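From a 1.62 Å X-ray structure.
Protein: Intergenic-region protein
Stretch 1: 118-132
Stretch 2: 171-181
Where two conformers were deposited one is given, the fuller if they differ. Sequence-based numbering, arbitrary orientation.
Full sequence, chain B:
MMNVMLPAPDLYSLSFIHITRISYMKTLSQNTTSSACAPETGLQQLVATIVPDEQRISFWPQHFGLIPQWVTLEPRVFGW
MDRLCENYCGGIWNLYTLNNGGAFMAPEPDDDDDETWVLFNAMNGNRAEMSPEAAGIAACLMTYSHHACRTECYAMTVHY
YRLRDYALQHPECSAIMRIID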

# COMPACT_ATOMS: atom_id res chain seq x y z
N VAL B 118 19.47 -19.54 3.18
CA VAL B 118 18.83 -20.02 1.96
C VAL B 118 17.37 -20.39 2.24
O VAL B 118 17.09 -21.18 3.15
N LEU B 119 16.46 -19.80 1.47
CA LEU B 119 15.03 -20.04 1.60
C LEU B 119 14.49 -20.74 0.36
O LEU B 119 15.04 -20.57 -0.73
N PHE B 120 13.42 -21.51 0.53
CA PHE B 120 12.73 -22.17 -0.59
C PHE B 120 11.22 -22.13 -0.37
O PHE B 120 10.72 -22.57 0.66
N ASN B 121 10.51 -21.60 -1.36
CA ASN B 121 9.05 -21.55 -1.34
C ASN B 121 8.47 -22.59 -2.30
O ASN B 121 8.60 -22.48 -3.52
N ALA B 122 7.82 -23.61 -1.73
CA ALA B 122 7.18 -24.66 -2.53
C ALA B 122 5.99 -24.19 -3.38
O ALA B 122 5.67 -24.82 -4.39
N MET B 123 5.32 -23.11 -2.98
CA MET B 123 4.18 -22.60 -3.74
C MET B 123 4.60 -22.06 -5.11
O MET B 123 3.85 -22.20 -6.08
N ASN B 124 5.79 -21.48 -5.20
CA ASN B 124 6.32 -21.00 -6.51
C ASN B 124 7.58 -21.71 -7.04
O ASN B 124 8.01 -21.44 -8.16
N GLY B 125 8.17 -22.60 -6.25
CA GLY B 125 9.33 -23.40 -6.69
C GLY B 125 10.68 -22.70 -6.69
O GLY B 125 11.65 -23.23 -7.23
N ASN B 126 10.75 -21.52 -6.08
CA ASN B 126 11.96 -20.67 -6.11
C ASN B 126 12.85 -20.82 -4.87
O ASN B 126 12.35 -20.89 -3.75
N ARG B 127 14.16 -20.88 -5.10
CA ARG B 127 15.16 -20.76 -4.03
C ARG B 127 15.75 -19.35 -4.07
O ARG B 127 15.84 -18.75 -5.14
N ALA B 128 16.14 -18.83 -2.91
CA ALA B 128 16.77 -17.52 -2.83
C ALA B 128 17.67 -17.42 -1.60
O ALA B 128 17.32 -17.90 -0.53
N GLU B 129 18.83 -16.80 -1.79
CA GLU B 129 19.80 -16.57 -0.73
C GLU B 129 19.73 -15.11 -0.29
O GLU B 129 19.72 -14.21 -1.12
N MET B 130 19.66 -14.87 1.02
CA MET B 130 19.50 -13.51 1.54
C MET B 130 19.91 -13.38 3.01
O MET B 130 20.07 -14.37 3.72
N SER B 131 20.07 -12.14 3.46
CA SER B 131 20.40 -11.85 4.86
C SER B 131 19.28 -12.28 5.80
O SER B 131 18.12 -12.39 5.38
N PRO B 132 19.61 -12.57 7.07
CA PRO B 132 18.55 -12.76 8.07
C PRO B 132 17.49 -11.65 8.09
O PRO B 132 16.29 -11.96 8.16
N PRO B 171 17.96 -3.14 -0.50
CA PRO B 171 19.06 -3.66 -1.33
C PRO B 171 18.87 -5.09 -1.82
O PRO B 171 19.39 -5.45 -2.87
N GLU B 172 18.14 -5.89 -1.05
CA GLU B 172 17.83 -7.28 -1.41
C GLU B 172 16.39 -7.47 -1.91
O GLU B 172 15.81 -8.55 -1.77
N CYS B 173 15.83 -6.41 -2.50
CA CYS B 173 14.48 -6.46 -3.08
C CYS B 173 14.29 -7.64 -4.03
O CYS B 173 13.26 -8.31 -3.99
N SER B 174 15.27 -7.88 -4.90
CA SER B 174 15.16 -8.93 -5.91
C SER B 174 14.92 -10.30 -5.27
O SER B 174 14.03 -11.04 -5.68
N ALA B 175 15.72 -10.62 -4.25
CA ALA B 175 15.58 -11.89 -3.53
C ALA B 175 14.26 -11.97 -2.76
O ALA B 175 13.60 -13.00 -2.75
N ILE B 176 13.86 -10.87 -2.11
CA ILE B 176 12.61 -10.85 -1.34
C ILE B 176 11.41 -11.10 -2.27
O ILE B 176 10.55 -11.92 -1.97
N MET B 177 11.38 -10.40 -3.40
CA MET B 177 10.27 -10.51 -4.34
C MET B 177 10.25 -11.87 -5.03
O MET B 177 9.19 -12.37 -5.39
N ARG B 178 11.43 -12.47 -5.19
CA ARG B 178 11.54 -13.80 -5.80
C ARG B 178 10.90 -14.86 -4.91
O ARG B 178 10.16 -15.73 -5.38
N ILE B 179 11.18 -14.79 -3.61
CA ILE B 179 10.71 -15.81 -2.68
C ILE B 179 9.20 -15.71 -2.43
O ILE B 179 8.55 -16.74 -2.25
N ILE B 180 8.65 -14.50 -2.46
CA ILE B 180 7.22 -14.32 -2.19
C ILE B 180 6.35 -14.34 -3.45
O ILE B 180 5.12 -14.25 -3.35
N ASP B 181 6.98 -14.46 -4.62
CA ASP B 181 6.29 -14.29 -5.90
C ASP B 181 5.06 -15.17 -6.02
O ASP B 181 5.06 -16.32 -5.58
OXT ASP B 181 4.04 -14.73 -6.56

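The helix of stretch 2 packs along the hairpin of stretch 1, roughly antiparallel to strand 126-130. Glu-172, at the N-cap position, points toward the hairpin (chi1 m, chi2 t). Glu-172 OE1 accepts from Ser-131 N at 2.8 Å, and Glu-172 OE2 accepts from Ser-131 OG (chi1 p) at a short 2.5 Å. Water 2 links Glu-172 OE1 (2.7 Å) to Glu-129 O (3.0 Å). Cys-173 is bonded to a group elsewhere in the structure. Ala-175 points in; Ala-175 CB lies 4.4 Å from Ala-128 CB and 4.1 Å from Met-130 CE. Its small side chain suits the close backbone approach to Ala-128.

Arg-178 leaves sideways, extended (chi1 to chi3 all t), and Arg-178 NE donates to Arg-127 O at 2.9 Å. Asn-126 CG covers one guanidinium face. Asn-126 (chi1 m) donates from ND2 to Arg-178 O at 3.0 Å.

Ile-179 starts away, but its t, p rotamer brings Ile-179 CD1 to 3.8 Å from Leu-119 CB and 4.2 Å from Ala-128 CB. Ile-179 O accepts from Asn-121 ND2 (2.8 Å) and Asn-124 ND2 (3.2 Å). Ile-180 points away. At the C-terminus, Asp-181 O accepts from Asn-124 ND2 (2.8 Å). Water 1 joins Asp-181 OD2 (2.7 Å) to Asn-126 ND2 (2.8 Å).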

# COMPACT_ATOMS: atom_id res chain seq x y z
CB VAL B 118 19.54 -21.26 1.39
CG1 VAL B 118 18.85 -21.72 0.10
CG2 VAL B 118 21.01 -20.95 1.14
CB LEU B 119 14.27 -18.72 1.81
CG LEU B 119 14.34 -18.09 3.21
CD1 LEU B 119 15.76 -17.71 3.58
CD2 LEU B 119 13.43 -16.87 3.28
CB PHE B 120 13.19 -23.62 -0.74
CG PHE B 120 12.40 -24.40 -1.77
CD1 PHE B 120 12.57 -24.14 -3.13
CD2 PHE B 120 11.48 -25.36 -1.39
CE1 PHE B 120 11.85 -24.85 -4.09
CE2 PHE B 120 10.75 -26.07 -2.34
CZ PHE B 120 10.93 -25.81 -3.69
CB ASN B 121 8.57 -20.15 -1.74
CG ASN B 121 7.06 -19.96 -1.57
OD1 ASN B 121 6.32 -20.90 -1.28
ND2 ASN B 121 6.60 -18.73 -1.74
CB ALA B 122 6.76 -25.83 -1.62
CB MET B 123 3.41 -21.54 -2.96
CG MET B 123 2.62 -22.11 -1.78
SD MET B 123 1.72 -20.87 -0.82
CE MET B 123 0.49 -20.31 -2.00
CB ASN B 124 6.52 -19.47 -6.50
CG ASN B 124 7.56 -18.99 -5.49
OD1 ASN B 124 8.47 -19.72 -5.11
ND2 ASN B 124 7.43 -17.74 -5.07
CB ASN B 126 11.57 -19.20 -6.24
CG ASN B 126 10.91 -18.88 -7.57
OD1 ASN B 126 11.07 -19.60 -8.56
ND2 ASN B 126 10.15 -17.79 -7.60
CB ARG B 127 16.29 -21.79 -4.18
CG ARG B 127 15.88 -23.24 -3.92
CD ARG B 127 17.09 -24.14 -3.66
NE ARG B 127 16.79 -25.57 -3.83
CZ ARG B 127 16.09 -26.32 -2.98
NH1 ARG B 127 15.58 -25.81 -1.86
NH2 ARG B 127 15.90 -27.61 -3.24
CB ALA B 128 15.72 -16.42 -2.80
CB GLU B 129 21.20 -16.91 -1.24
CG GLU B 129 22.26 -17.04 -0.16
CD GLU B 129 23.56 -17.63 -0.67
OE1 GLU B 129 23.63 -18.04 -1.86
OE2 GLU B 129 24.53 -17.69 0.12
CB MET B 130 18.05 -13.03 1.34
CG MET B 130 16.99 -13.72 2.22
SD MET B 130 15.29 -13.36 1.71
CE MET B 130 15.16 -14.52 0.36
CB SER B 131 20.68 -10.36 5.06
OG SER B 131 19.52 -9.57 4.83
CB PRO B 132 19.33 -12.86 9.38
CG PRO B 132 20.63 -13.49 8.97
CD PRO B 132 20.94 -12.83 7.65
CB PRO B 171 20.28 -3.59 -0.40
CG PRO B 171 19.91 -2.71 0.71
CD PRO B 171 18.42 -2.64 0.80
CB GLU B 172 18.10 -8.19 -0.20
CG GLU B 172 19.54 -8.14 0.28
CD GLU B 172 19.76 -8.98 1.50
OE1 GLU B 172 19.86 -10.23 1.36
OE2 GLU B 172 19.86 -8.40 2.60
CB CYS B 173 14.17 -5.16 -3.83
SG CYS B 173 12.54 -5.09 -4.61
CB SER B 174 16.40 -8.97 -6.81
OG SER B 174 17.58 -9.17 -6.05
CB ALA B 175 16.77 -12.12 -2.60
CB ILE B 176 12.41 -9.51 -0.60
CG1 ILE B 176 13.49 -9.32 0.48
CG2 ILE B 176 10.99 -9.41 0.03
CD1 ILE B 176 13.61 -7.89 1.01
CB MET B 177 10.32 -9.40 -5.39
CG MET B 177 10.00 -8.03 -4.83
SD MET B 177 8.27 -7.92 -4.31
CE MET B 177 8.41 -6.76 -2.98
CB ARG B 178 13.01 -14.15 -6.07
CG ARG B 178 13.29 -15.61 -6.39
CD ARG B 178 14.69 -15.76 -7.00
NE ARG B 178 15.01 -17.14 -7.35
CZ ARG B 178 14.53 -17.80 -8.40
NH1 ARG B 178 13.67 -17.22 -9.23
NH2 ARG B 178 14.91 -19.06 -8.61
CB ILE B 179 11.53 -15.79 -1.35
CG1 ILE B 179 11.46 -17.16 -0.65
CG2 ILE B 179 11.05 -14.69 -0.42
CD1 ILE B 179 12.24 -18.26 -1.37
CB ILE B 180 6.92 -13.01 -1.40
CG1 ILE B 180 7.21 -11.76 -2.24
CG2 ILE B 180 7.73 -12.97 -0.12
CD1 ILE B 180 6.60 -10.50 -1.66
CB ASP B 181 7.23 -14.59 -7.07
CG ASP B 181 6.63 -14.22 -8.41
OD1 ASP B 181 6.30 -13.03 -8.60
OD2 ASP B 181 6.48 -15.12 -9.26
O HOH W 1 8.19 -17.16 -9.54
O HOH W 2 19.82 -11.20 -1.21